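Local coordinates for chorismate mutase and shikimate 5-dehydrogenase fusion protein (Clostridium acetobutylicum, PDB 3FBT) that probably catalyses the reversible NADPH-linked reduction of 3-dehydroshikimate to shikimate through this dehydrogenase part of a longer fusion with chorismate mutase, at residues I79-K82 against A83-G87; L138-L141 against K142-A146; T153-P156 against E157-S160; A246-E249 against I250-I254; I256-I259 against I260-I264. All coordinates share one frame; numbering follows the deposited sequence.

In the fold
All five contacts are local, made within single helices or at their ends, and they illustrate how a helix is started, carried and stopped. Contacts 1 and 3 are helix starts, each with a side-chain N-cap and each beside a sulfate ion; contact 5 is also a start, but its N-cap residue makes no side-chain capping bond, and isoleucine and valine pack beside it. Contacts 2 and 4 are helix ends with an asparagine folded back. None is wholly core: all are partly buried, contact 4 having the most buried residues. Contacts 1 and 2 touch, bringing a substrate-domain helix against one of the nucleotide-binding domain. Contact 3, also in that domain, touches none of the others; contacts 4 and 5 lie on consecutive helices and touch.

Contact 1 (I79-K82 against A83-G87); sequences ISEK and ARKIG. With SO4 (sulfate ion), chain G.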
loop_
_atom_site.group_PDB
_atom_site.type_symbol
_atom_site.label_atom_id
_atom_site.label_comp_id
_atom_site.label_asym_id
_atom_site.label_seq_id
_atom_site.Cartn_x
_atom_site.Cartn_y
_atom_site.Cartn_z
ATOM N N ILE A 79 -4.318 -22.440 -8.319
ATOM C CA ILE A 79 -4.111 -21.774 -9.628
ATOM C C ILE A 79 -5.253 -22.178 -10.599
ATOM O O ILE A 79 -5.600 -23.360 -10.682
ATOM C CB ILE A 79 -2.707 -22.205 -10.234
ATOM C CG1 ILE A 79 -1.560 -21.765 -9.311
ATOM C CG2 ILE A 79 -2.451 -21.598 -11.624
ATOM C CD1 ILE A 79 -0.170 -22.181 -9.822
ATOM N N SER A 80 -5.898 -21.240 -11.282
ATOM C CA SER A 80 -6.976 -21.617 -12.183
ATOM C C SER A 80 -6.500 -22.582 -13.295
ATOM O O SER A 80 -5.281 -22.655 -13.638
ATOM C CB SER A 80 -7.559 -20.397 -12.880
ATOM O OG SER A 80 -6.602 -19.915 -13.816
ATOM N N GLU A 81 -7.501 -23.258 -13.881
ATOM C CA GLU A 81 -7.294 -24.293 -14.926
ATOM C C GLU A 81 -6.602 -23.635 -16.138
ATOM O O GLU A 81 -5.502 -24.044 -16.512
ATOM C CB GLU A 81 -8.624 -25.019 -15.308
ATOM C CG GLU A 81 -8.582 -25.846 -16.668
ATOM C CD GLU A 81 -9.788 -26.834 -16.919
ATOM O OE1 GLU A 81 -9.861 -27.936 -16.296
ATOM O OE2 GLU A 81 -10.646 -26.534 -17.793
ATOM N N LYS A 82 -7.213 -22.580 -16.688
ATOM C CA LYS A 82 -6.561 -21.711 -17.677
ATOM C C LYS A 82 -5.085 -21.353 -17.359
ATOM O O LYS A 82 -4.220 -21.509 -18.212
ATOM C CB LYS A 82 -7.376 -20.419 -17.888
ATOM C CG LYS A 82 -7.484 -19.963 -19.306
ATOM C CD LYS A 82 -8.074 -21.111 -20.085
ATOM C CE LYS A 82 -8.836 -21.947 -19.089
ATOM N NZ LYS A 82 -9.345 -23.209 -19.650
ATOM N N ALA A 83 -4.777 -20.862 -16.165
ATOM C CA ALA A 83 -3.386 -20.453 -15.902
ATOM C C ALA A 83 -2.453 -21.628 -15.872
ATOM O O ALA A 83 -1.287 -21.527 -16.280
ATOM C CB ALA A 83 -3.229 -19.621 -14.572
ATOM N N ARG A 84 -2.943 -22.728 -15.343
ATOM C CA ARG A 84 -2.163 -23.949 -15.318
ATOM C C ARG A 84 -1.733 -24.341 -16.729
ATOM O O ARG A 84 -0.581 -24.675 -16.970
ATOM C CB ARG A 84 -3.014 -25.077 -14.759
ATOM C CG ARG A 84 -2.157 -26.101 -14.072
ATOM C CD ARG A 84 -2.654 -27.565 -14.197
ATOM N NE ARG A 84 -1.425 -28.361 -14.160
ATOM C CZ ARG A 84 -1.269 -29.627 -14.531
ATOM N NH1 ARG A 84 -2.288 -30.364 -14.975
ATOM N NH2 ARG A 84 -0.058 -30.156 -14.432
ATOM N N LYS A 85 -2.682 -24.301 -17.656
ATOM C CA LYS A 85 -2.493 -24.747 -19.027
ATOM C C LYS A 85 -1.539 -23.793 -19.718
ATOM O O LYS A 85 -0.661 -24.187 -20.483
ATOM C CB LYS A 85 -3.820 -24.689 -19.753
ATOM C CG LYS A 85 -4.762 -25.797 -19.362
ATOM C CD LYS A 85 -5.911 -25.886 -20.357
ATOM C CE LYS A 85 -6.465 -27.322 -20.385
ATOM N NZ LYS A 85 -7.943 -27.337 -20.462
ATOM N N ILE A 86 -1.716 -22.516 -19.430
ATOM C CA ILE A 86 -0.924 -21.499 -20.065
ATOM C C ILE A 86 0.477 -21.629 -19.548
ATOM O O ILE A 86 1.421 -21.386 -20.269
ATOM C CB ILE A 86 -1.506 -20.096 -19.786
ATOM C CG1 ILE A 86 -2.871 -19.939 -20.453
ATOM C CG2 ILE A 86 -0.531 -18.999 -20.294
ATOM C CD1 ILE A 86 -3.678 -18.631 -20.082
ATOM N N GLY A 87 0.635 -22.012 -18.292
ATOM C CA GLY A 87 1.936 -22.041 -17.640
ATOM C C GLY A 87 2.429 -20.716 -17.020
ATOM O O GLY A 87 3.622 -20.527 -16.846
HETATM S S SO4 G . -8.456 -17.228 -15.717
HETATM O O1 SO4 G . -8.318 -17.674 -17.126
HETATM O O2 SO4 G . -7.179 -17.466 -15.054
HETATM O O3 SO4 G . -8.856 -15.819 -15.852
HETATM O O4 SO4 G . -9.622 -17.756 -14.979
#
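With chi1 at 71°, S80 places OG between its backbone N and its carbonyl carbon, close enough to the following turn to accept from A83 N at 3.1 Å; the N-H...OG angle is 159°. The same hydroxyl donates to the sulfate, S80 OG to O2 at 2.8 Å, so one atom both caps the helix and holds the anion. In I79 it is the CG2 branch that lies opposite the backbone N, and this methyl meets the A83 CB at 3.6 Å, flanking A83 together with the serine. S80 is thus the N-cap of helix 81-86, which follows edge strand 78-79 of the sheet in the substrate-binding domain. Its carbonyl opens the helical bonding by accepting from R84 N at 2.9 Å. Next come K85 N to E81 O and I86 N to K82 O. Further out, the side chains of E81 and K85 run side by side in the same direction, ending in a long salt bridge, E81 OE2 to K85 NZ 3.9 Å. E81 is predicted to take part in NADP(+) binding. K82 and K85 bring their ammonium groups to 4.4 Å, NZ to NZ. The carboxylate of E81, beside K85, would probably offset part of this like charge. The isoleucine I86 lays CG1 against K82 O at 3.1 Å, and beyond the pair its side chain packs on Q139 and R135 of helix 134-143.

Contact 2 (L138-L141 against K142-A146); sequences LQYL and KDNFA
The amide of N144 lies over the ring of Y140, turned only 27° from its plane, with ND2 3.5 Å above the centre of one face. From that position ND2 also donates to the backbone, N144 ND2 to Y140 O at 3.1 Å, while N144 N reaches the same oxygen at 2.9 Å. Two N-H groups of one residue therefore grip a single carbonyl, and the ND2 bond helps set the rotation of the amide above the ring. Helix 134-143, the helix of a beta-alpha-beta unit between strands 124-128 and 148-153 in the Rossmann-type domain, stops here in a Schellman motif. F145 takes positive phi as its C-prime residue, with A146 N bonded to L141 O at 3.2 Å and F145 N to K142 O at 3.1 Å. One turn back along the helix, Q139 bends at chi2 (68°) to bring NE2 toward D143. The bond from Q139 NE2 to D143 OD1, 3.2 Å, meets the carboxylate from above its plane, the two flat groups being 63° apart. The other oxygen, D143 OD2, is hydrogen-bonded to Y106 OH, and Y106 also stacks edge-to-face with Y140.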
loop_
_atom_site.group_PDB
_atom_site.type_symbol
_atom_site.label_atom_id
_atom_site.label_comp_id
_atom_site.label_asym_id
_atom_site.label_seq_id
_atom_site.Cartn_x
_atom_site.Cartn_y
_atom_site.Cartn_z
ATOM N N LEU A 138 -1.739 -18.296 -27.570
ATOM C CA LEU A 138 -1.718 -19.645 -28.181
ATOM C C LEU A 138 -2.709 -20.578 -27.479
ATOM O O LEU A 138 -3.409 -21.349 -28.134
ATOM C CB LEU A 138 -0.308 -20.265 -28.103
ATOM C CG LEU A 138 0.777 -19.554 -28.929
ATOM C CD1 LEU A 138 2.218 -19.934 -28.522
ATOM C CD2 LEU A 138 0.559 -19.738 -30.481
ATOM N N GLN A 139 -2.817 -20.509 -26.153
ATOM C CA GLN A 139 -3.853 -21.301 -25.486
ATOM C C GLN A 139 -5.244 -20.880 -25.961
ATOM O O GLN A 139 -6.102 -21.739 -26.227
ATOM C CB GLN A 139 -3.778 -21.182 -23.970
ATOM C CG GLN A 139 -4.716 -22.098 -23.307
ATOM C CD GLN A 139 -4.278 -23.516 -23.532
ATOM O OE1 GLN A 139 -3.078 -23.794 -23.611
ATOM N NE2 GLN A 139 -5.246 -24.433 -23.654
ATOM N N TYR A 140 -5.481 -19.565 -26.045
ATOM C CA TYR A 140 -6.783 -19.111 -26.520
ATOM C C TYR A 140 -7.127 -19.595 -27.948
ATOM O O TYR A 140 -8.224 -20.112 -28.143
ATOM C CB TYR A 140 -6.872 -17.607 -26.454
ATOM C CG TYR A 140 -8.218 -17.058 -26.823
ATOM C CD1 TYR A 140 -9.237 -16.877 -25.845
ATOM C CD2 TYR A 140 -8.486 -16.707 -28.119
ATOM C CE1 TYR A 140 -10.506 -16.384 -26.193
ATOM C CE2 TYR A 140 -9.757 -16.220 -28.491
ATOM C CZ TYR A 140 -10.740 -16.041 -27.548
ATOM O OH TYR A 140 -11.929 -15.507 -27.990
ATOM N N LEU A 141 -6.210 -19.428 -28.918
ATOM C CA LEU A 141 -6.455 -19.817 -30.311
ATOM C C LEU A 141 -6.835 -21.291 -30.445
ATOM O O LEU A 141 -7.749 -21.679 -31.192
ATOM C CB LEU A 141 -5.242 -19.571 -31.191
ATOM C CG LEU A 141 -4.675 -18.170 -31.293
ATOM C CD1 LEU A 141 -3.322 -18.211 -32.033
ATOM C CD2 LEU A 141 -5.704 -17.211 -31.936
ATOM N N LYS A 142 -6.146 -22.095 -29.684
ATOM C CA LYS A 142 -6.362 -23.484 -29.657
ATOM C C LYS A 142 -7.689 -23.819 -28.928
ATOM O O LYS A 142 -8.445 -24.675 -29.381
ATOM C CB LYS A 142 -5.193 -24.124 -28.940
ATOM C CG LYS A 142 -5.606 -25.377 -28.283
ATOM C CD LYS A 142 -4.389 -26.260 -27.916
ATOM C CE LYS A 142 -4.853 -27.676 -27.587
ATOM N NZ LYS A 142 -5.617 -27.656 -26.295
ATOM N N ASP A 143 -7.956 -23.165 -27.796
ATOM C CA ASP A 143 -9.215 -23.369 -27.116
ATOM C C ASP A 143 -10.360 -23.027 -28.035
ATOM O O ASP A 143 -11.423 -23.552 -27.842
ATOM C CB ASP A 143 -9.362 -22.526 -25.849
ATOM C CG ASP A 143 -8.592 -23.073 -24.742
ATOM O OD1 ASP A 143 -8.199 -24.263 -24.830
ATOM O OD2 ASP A 143 -8.361 -22.311 -23.773
ATOM N N ASN A 144 -10.152 -22.100 -28.973
ATOM C CA ASN A 144 -11.200 -21.689 -29.895
ATOM C C ASN A 144 -11.188 -22.356 -31.287
ATOM O O ASN A 144 -11.811 -21.870 -32.192
ATOM C CB ASN A 144 -11.172 -20.185 -30.092
ATOM C CG ASN A 144 -11.813 -19.466 -28.973
ATOM O OD1 ASN A 144 -12.829 -18.802 -29.165
ATOM N ND2 ASN A 144 -11.225 -19.569 -27.779
ATOM N N PHE A 145 -10.427 -23.413 -31.460
ATOM C CA PHE A 145 -10.504 -24.224 -32.691
ATOM C C PHE A 145 -10.070 -23.500 -33.965
ATOM O O PHE A 145 -10.765 -23.586 -34.994
ATOM C CB PHE A 145 -11.944 -24.775 -32.814
ATOM C CG PHE A 145 -12.405 -25.507 -31.565
ATOM C CD1 PHE A 145 -12.058 -26.814 -31.339
ATOM C CD2 PHE A 145 -13.160 -24.864 -30.585
ATOM C CE1 PHE A 145 -12.490 -27.482 -30.177
ATOM C CE2 PHE A 145 -13.575 -25.540 -29.434
ATOM C CZ PHE A 145 -13.234 -26.842 -29.241
ATOM N N ALA A 146 -8.940 -22.771 -33.921
ATOM C CA ALA A 146 -8.325 -22.278 -35.181
ATOM C C ALA A 146 -8.129 -23.444 -36.190
ATOM O O ALA A 146 -7.994 -24.609 -35.786
ATOM C CB ALA A 146 -6.971 -21.668 -34.898
#

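Contact 3 (T153-P156 against E157-S160); sequences TRNP and EKTS. With SO4 (sulfate ion), chain E.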
loop_
_atom_site.group_PDB
_atom_site.type_symbol
_atom_site.label_atom_id
_atom_site.label_comp_id
_atom_site.label_asym_id
_atom_site.label_seq_id
_atom_site.Cartn_x
_atom_site.Cartn_y
_atom_site.Cartn_z
ATOM N N THR A 153 9.203 -17.499 -35.188
ATOM C CA THR A 153 10.272 -17.173 -34.249
ATOM C C THR A 153 11.619 -16.811 -34.938
ATOM O O THR A 153 11.923 -17.224 -36.087
ATOM C CB THR A 153 10.510 -18.418 -33.301
ATOM O OG1 THR A 153 11.620 -18.189 -32.417
ATOM C CG2 THR A 153 10.842 -19.621 -34.113
ATOM N N ARG A 154 12.463 -16.120 -34.204
ATOM C CA ARG A 154 13.829 -15.896 -34.695
ATOM C C ARG A 154 14.686 -17.103 -34.422
ATOM O O ARG A 154 15.761 -17.248 -34.986
ATOM C CB ARG A 154 14.430 -14.691 -34.028
ATOM C CG ARG A 154 14.052 -13.461 -34.706
ATOM C CD ARG A 154 14.279 -12.320 -33.793
ATOM N NE ARG A 154 13.959 -12.697 -32.422
ATOM C CZ ARG A 154 14.368 -11.992 -31.364
ATOM N NH1 ARG A 154 15.113 -10.900 -31.557
ATOM N NH2 ARG A 154 14.039 -12.359 -30.132
ATOM N N ASN A 155 14.192 -17.966 -33.559
ATOM C CA ASN A 155 14.895 -19.182 -33.164
ATOM C C ASN A 155 14.081 -20.445 -33.226
ATOM O O ASN A 155 13.636 -20.959 -32.198
ATOM C CB ASN A 155 15.376 -19.039 -31.714
ATOM C CG ASN A 155 16.561 -19.919 -31.421
ATOM O OD1 ASN A 155 16.551 -21.152 -31.662
ATOM N ND2 ASN A 155 17.597 -19.307 -30.878
ATOM N N PRO A 156 13.908 -20.987 -34.427
ATOM C CA PRO A 156 13.070 -22.168 -34.700
ATOM C C PRO A 156 13.519 -23.410 -33.947
ATOM O O PRO A 156 12.687 -24.187 -33.532
ATOM C CB PRO A 156 13.250 -22.385 -36.218
ATOM C CG PRO A 156 13.811 -21.135 -36.716
ATOM C CD PRO A 156 14.555 -20.479 -35.644
ATOM N N GLU A 157 14.813 -23.624 -33.743
ATOM C CA GLU A 157 15.191 -24.812 -32.929
ATOM C C GLU A 157 14.819 -24.664 -31.479
ATOM O O GLU A 157 14.277 -25.582 -30.847
ATOM C CB GLU A 157 16.660 -25.095 -33.033
ATOM C CG GLU A 157 16.997 -25.643 -34.406
ATOM C CD GLU A 157 17.807 -24.687 -35.188
ATOM O OE1 GLU A 157 18.853 -25.143 -35.715
ATOM O OE2 GLU A 157 17.430 -23.475 -35.247
ATOM N N LYS A 158 15.073 -23.491 -30.924
ATOM C CA LYS A 158 14.700 -23.323 -29.523
ATOM C C LYS A 158 13.170 -23.384 -29.398
ATOM O O LYS A 158 12.581 -24.171 -28.597
ATOM C CB LYS A 158 15.290 -22.019 -28.937
ATOM C CG LYS A 158 14.937 -21.835 -27.445
ATOM C CD LYS A 158 15.899 -20.920 -26.719
ATOM C CE LYS A 158 15.638 -19.454 -27.037
ATOM N NZ LYS A 158 15.852 -18.596 -25.817
ATOM N N THR A 159 12.494 -22.546 -30.165
ATOM C CA THR A 159 11.050 -22.429 -29.920
ATOM C C THR A 159 10.302 -23.750 -30.147
ATOM O O THR A 159 9.314 -24.076 -29.471
ATOM C CB THR A 159 10.460 -21.381 -30.819
ATOM O OG1 THR A 159 11.192 -20.157 -30.655
ATOM C CG2 THR A 159 8.952 -21.205 -30.528
ATOM N N SER A 160 10.738 -24.548 -31.107
ATOM C CA SER A 160 9.945 -25.761 -31.330
ATOM C C SER A 160 10.136 -26.808 -30.239
ATOM O O SER A 160 9.312 -27.731 -30.092
ATOM C CB SER A 160 10.275 -26.330 -32.689
ATOM O OG SER A 160 11.641 -26.590 -32.765
HETATM S S SO4 E . 11.314 -14.947 -30.844
HETATM O O1 SO4 E . 11.485 -14.567 -32.275
HETATM O O2 SO4 E . 12.637 -14.575 -30.335
HETATM O O3 SO4 E . 10.318 -14.113 -30.146
HETATM O O4 SO4 E . 10.935 -16.328 -30.588
#
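The start of helix 156-162, just after strand 148-153 of the Rossmann-type sheet, combines an ST turn with an N-cap. T153 forms the turn, its OG1 accepting from N155 N at 2.8 Å. N155 is the cap: its OD1 accepts from K158 N at 2.9 Å, and the side chains of N155 and K158 cross at about a right angle, with OD1 also near K158 CB. The hydroxyls of T153 and T159 meet tip to tip, OG1 to OG1 at 2.7 Å, while T159 OG1 lies 3.0 Å from N155 O, so its proton has two acceptors within reach. The backbone bond from T159 N to N155 O is nearly straight, at 175°. One residue on, P156 O is held twice by S160, whose OG, placed between its own backbone N and carbonyl carbon by chi1 of 58°, donates at 2.7 Å in the carbonyl plane; the amide N comes from above that plane. A sulfate ion, probably from the crystallisation liquor, is bound beside T153 and R154. T153 OG1 donates to its O4, R154 N to its O1, and the R154 guanidinium meets O2 edge-on and in plane through NH2 at 2.6 Å. S130, a predicted NADP(+) residue, binds the same ion. An anion held here by arginine, threonine and serine is consistent with a site for the 2'-phosphate of NADP(+), as in NADP-dependent shikimate dehydrogenases.

Contact 4 (A246-E249 against I250-I254); sequences ASEE and IWNDI
The carbonyl oxygen of E248 is gripped by N252 twice, through the backbone N at 2.9 Å and weakly through ND2 at 3.0 Å. A second weak bond runs from N252 ND2 to E248 OE1, with the carboxylate and amide nearly coplanar (10° apart) and the two side chains side by side. E248 is bent at chi2 (-62°), which brings its carboxylate to the edge of the W251 ring, almost perpendicular to it; its OE2 is hydrogen-bonded to H24 ND1. Over one face of the same indole, S247 O lies 3.2 Å above the plane, offset toward the rim, and S247 CB makes a CH-pi contact with the six-membered ring at 3.7 Å. S247 OG turns elsewhere, to Q243, a predicted shikimate-binding residue, and N63. Beyond N252, whose OD1 bonds Y8 OH, D253 leaves the helix with positive phi, and I254 N returns to E249 O. This is the C-terminal end of helix 237-252, packed on helix 19-31 beside the predicted shikimate site.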
loop_
_atom_site.group_PDB
_atom_site.type_symbol
_atom_site.label_atom_id
_atom_site.label_comp_id
_atom_site.label_asym_id
_atom_site.label_seq_id
_atom_site.Cartn_x
_atom_site.Cartn_y
_atom_site.Cartn_z
ATOM N N ALA A 246 -10.780 -7.375 -15.699
ATOM C CA ALA A 246 -10.894 -8.745 -15.228
ATOM C C ALA A 246 -10.084 -8.993 -13.927
ATOM O O ALA A 246 -10.461 -9.814 -13.120
ATOM C CB ALA A 246 -10.528 -9.770 -16.356
ATOM N N SER A 247 -8.946 -8.335 -13.749
ATOM C CA SER A 247 -8.231 -8.550 -12.504
ATOM C C SER A 247 -9.083 -8.060 -11.373
ATOM O O SER A 247 -9.121 -8.705 -10.305
ATOM C CB SER A 247 -6.818 -7.864 -12.511
ATOM O OG SER A 247 -6.048 -8.485 -13.557
ATOM N N GLU A 248 -9.713 -6.897 -11.595
ATOM C CA GLU A 248 -10.422 -6.203 -10.521
ATOM C C GLU A 248 -11.645 -7.033 -10.165
ATOM O O GLU A 248 -12.061 -7.031 -8.975
ATOM C CB GLU A 248 -10.885 -4.808 -10.931
ATOM C CG GLU A 248 -9.795 -3.749 -10.985
ATOM C CD GLU A 248 -9.119 -3.477 -9.649
ATOM O OE1 GLU A 248 -9.682 -3.823 -8.563
ATOM O OE2 GLU A 248 -7.991 -2.920 -9.682
ATOM N N GLU A 249 -12.209 -7.717 -11.190
ATOM C CA GLU A 249 -13.350 -8.623 -10.984
ATOM C C GLU A 249 -12.929 -9.733 -10.078
ATOM O O GLU A 249 -13.643 -10.091 -9.167
ATOM C CB GLU A 249 -13.891 -9.215 -12.301
ATOM C CG GLU A 249 -14.544 -8.136 -13.288
ATOM C CD GLU A 249 -14.984 -8.771 -14.640
ATOM O OE1 GLU A 249 -15.838 -8.183 -15.321
ATOM O OE2 GLU A 249 -14.512 -9.876 -15.022
ATOM N N ILE A 250 -11.766 -10.326 -10.328
ATOM C CA ILE A 250 -11.382 -11.418 -9.482
ATOM C C ILE A 250 -10.995 -10.962 -8.043
ATOM O O ILE A 250 -11.296 -11.651 -7.047
ATOM C CB ILE A 250 -10.219 -12.169 -10.129
ATOM C CG1 ILE A 250 -10.665 -12.953 -11.413
ATOM C CG2 ILE A 250 -9.515 -12.987 -9.101
ATOM C CD1 ILE A 250 -9.446 -13.178 -12.436
ATOM N N TRP A 251 -10.313 -9.814 -7.927
ATOM C CA TRP A 251 -9.898 -9.296 -6.618
ATOM C C TRP A 251 -11.110 -8.938 -5.725
ATOM O O TRP A 251 -11.155 -9.272 -4.561
ATOM C CB TRP A 251 -8.970 -8.037 -6.743
ATOM C CG TRP A 251 -7.627 -8.360 -7.416
ATOM C CD1 TRP A 251 -6.935 -9.498 -7.325
ATOM C CD2 TRP A 251 -6.831 -7.455 -8.238
ATOM N NE1 TRP A 251 -5.746 -9.388 -8.111
ATOM C CE2 TRP A 251 -5.706 -8.143 -8.676
ATOM C CE3 TRP A 251 -7.005 -6.133 -8.648
ATOM C CZ2 TRP A 251 -4.721 -7.539 -9.483
ATOM C CZ3 TRP A 251 -6.076 -5.553 -9.438
ATOM C CH2 TRP A 251 -4.944 -6.252 -9.866
ATOM N N ASN A 252 -12.044 -8.209 -6.298
ATOM C CA ASN A 252 -13.122 -7.677 -5.555
ATOM C C ASN A 252 -14.410 -8.458 -5.715
ATOM O O ASN A 252 -15.436 -8.023 -5.232
ATOM C CB ASN A 252 -13.309 -6.250 -5.972
ATOM C CG ASN A 252 -12.037 -5.470 -5.793
ATOM O OD1 ASN A 252 -11.491 -5.432 -4.689
ATOM N ND2 ASN A 252 -11.491 -4.933 -6.890
ATOM N N ASP A 253 -14.347 -9.616 -6.357
ATOM C CA ASP A 253 -15.534 -10.459 -6.610
ATOM C C ASP A 253 -16.702 -9.632 -7.038
ATOM O O ASP A 253 -17.762 -9.662 -6.368
ATOM C CB ASP A 253 -15.878 -11.249 -5.357
ATOM C CG ASP A 253 -14.888 -12.381 -5.126
ATOM O OD1 ASP A 253 -14.678 -13.146 -6.101
ATOM O OD2 ASP A 253 -14.293 -12.508 -4.019
ATOM N N ILE A 254 -16.504 -8.851 -8.111
ATOM C CA ILE A 254 -17.562 -8.026 -8.728
ATOM C C ILE A 254 -17.613 -8.324 -10.234
ATOM O O ILE A 254 -16.754 -9.037 -10.734
ATOM C CB ILE A 254 -17.265 -6.498 -8.564
ATOM C CG1 ILE A 254 -15.836 -6.142 -9.030
ATOM C CG2 ILE A 254 -17.491 -6.020 -7.128
ATOM C CD1 ILE A 254 -15.609 -4.602 -9.235
#

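Contact 5 (I256-I259 against I260-I264); sequences IDEI and IVDEI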
loop_
_atom_site.group_PDB
_atom_site.type_symbol
_atom_site.label_atom_id
_atom_site.label_comp_id
_atom_site.label_asym_id
_atom_site.label_seq_id
_atom_site.Cartn_x
_atom_site.Cartn_y
_atom_site.Cartn_z
ATOM N N ILE A 256 -17.690 -6.055 -13.897
ATOM C CA ILE A 256 -17.551 -4.702 -14.399
ATOM C C ILE A 256 -18.201 -4.612 -15.774
ATOM O O ILE A 256 -17.877 -5.391 -16.633
ATOM C CB ILE A 256 -16.073 -4.324 -14.474
ATOM C CG1 ILE A 256 -15.475 -4.370 -13.057
ATOM C CG2 ILE A 256 -15.892 -2.958 -15.056
ATOM C CD1 ILE A 256 -14.084 -3.954 -13.021
ATOM N N ASP A 257 -19.131 -3.674 -15.938
ATOM C CA ASP A 257 -19.980 -3.554 -17.125
ATOM C C ASP A 257 -19.108 -3.418 -18.333
ATOM O O ASP A 257 -18.076 -2.742 -18.288
ATOM C CB ASP A 257 -20.878 -2.301 -17.018
ATOM C CG ASP A 257 -22.116 -2.541 -16.169
ATOM O OD1 ASP A 257 -22.429 -3.741 -15.931
ATOM O OD2 ASP A 257 -22.785 -1.540 -15.733
ATOM N N GLU A 258 -19.487 -4.044 -19.434
ATOM C CA GLU A 258 -18.805 -3.740 -20.682
ATOM C C GLU A 258 -18.762 -2.234 -20.941
ATOM O O GLU A 258 -17.863 -1.733 -21.635
ATOM C CB GLU A 258 -19.500 -4.410 -21.833
ATOM C CG GLU A 258 -18.931 -3.945 -23.155
ATOM C CD GLU A 258 -19.368 -4.882 -24.258
ATOM O OE1 GLU A 258 -20.021 -5.918 -23.907
ATOM O OE2 GLU A 258 -19.047 -4.602 -25.442
ATOM N N ILE A 259 -19.747 -1.531 -20.369
ATOM C CA ILE A 259 -19.943 -0.077 -20.507
ATOM C C ILE A 259 -18.835 0.729 -19.845
ATOM O O ILE A 259 -18.343 1.702 -20.375
ATOM C CB ILE A 259 -21.235 0.318 -19.724
ATOM C CG1 ILE A 259 -22.464 -0.405 -20.284
ATOM C CG2 ILE A 259 -21.333 1.819 -19.543
ATOM C CD1 ILE A 259 -22.636 -0.325 -21.802
ATOM N N ILE A 260 -18.464 0.314 -18.647
ATOM C CA ILE A 260 -17.246 0.824 -17.971
ATOM C C ILE A 260 -15.983 0.557 -18.780
ATOM O O ILE A 260 -15.133 1.458 -18.934
ATOM C CB ILE A 260 -17.131 0.251 -16.540
ATOM C CG1 ILE A 260 -18.296 0.810 -15.712
ATOM C CG2 ILE A 260 -15.811 0.685 -15.909
ATOM C CD1 ILE A 260 -18.681 -0.038 -14.499
ATOM N N VAL A 261 -15.876 -0.640 -19.369
ATOM C CA VAL A 261 -14.695 -0.922 -20.226
ATOM C C VAL A 261 -14.510 0.021 -21.464
ATOM O O VAL A 261 -13.446 0.600 -21.631
ATOM C CB VAL A 261 -14.563 -2.387 -20.578
ATOM C CG1 VAL A 261 -13.252 -2.637 -21.344
ATOM C CG2 VAL A 261 -14.531 -3.166 -19.320
ATOM N N ASP A 262 -15.534 0.183 -22.308
ATOM C CA ASP A 262 -15.413 1.087 -23.483
ATOM C C ASP A 262 -15.112 2.499 -23.073
ATOM O O ASP A 262 -14.314 3.165 -23.676
ATOM C CB ASP A 262 -16.703 1.101 -24.311
ATOM C CG ASP A 262 -17.224 -0.253 -24.535
ATOM O OD1 ASP A 262 -16.433 -1.165 -24.806
ATOM O OD2 ASP A 262 -18.437 -0.429 -24.406
ATOM N N GLU A 263 -15.743 2.938 -21.997
ATOM C CA GLU A 263 -15.510 4.275 -21.453
ATOM C C GLU A 263 -14.050 4.490 -21.018
ATOM O O GLU A 263 -13.351 5.482 -21.422
ATOM C CB GLU A 263 -16.501 4.484 -20.304
ATOM C CG GLU A 263 -16.441 5.836 -19.666
ATOM C CD GLU A 263 -17.454 5.972 -18.526
ATOM O OE1 GLU A 263 -17.601 7.101 -18.002
ATOM O OE2 GLU A 263 -18.102 4.955 -18.140
ATOM N N ILE A 264 -13.535 3.553 -20.225
ATOM C CA ILE A 264 -12.110 3.630 -19.957
ATOM C C ILE A 264 -11.268 3.531 -21.248
ATOM O O ILE A 264 -10.266 4.219 -21.407
ATOM C CB ILE A 264 -11.678 2.629 -18.864
ATOM C CG1 ILE A 264 -12.609 2.838 -17.637
ATOM C CG2 ILE A 264 -10.230 2.828 -18.570
ATOM C CD1 ILE A 264 -12.195 2.132 -16.360
#
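Apolar packing comes first: I256 and I260 cross at about a right angle, their CG2 methyls meeting at 3.7 Å, and the I256 CG2 also approaches V261 CG2 at 4.5 Å. With chi1 of I256 at -62°, CG1 stands anti to the carbonyl carbon, and CG2, anti to the backbone N, makes the contact. Backbone hydrogen bonds form the second group. V261 N donates to D257 O at 3.2 Å and D262 N to E258 O at 3.1 Å, D257 standing at the N-cap without a capping bond from its side chain. Charge is the third. E258 and D262 place their carboxylates near each other, OE2 to OD2 4.3 Å, with the planes 72° apart, and K115 forms salt bridges to E258 OE2 and D262 OD1, probably offsetting the like charges. Helix 258-273 starts here after helix 237-252, whose E249 bonds to I256 N; V261 packs on Y238, V241 and A245 of that helix, while I256 and I264 lie against I27 of helix 19-31.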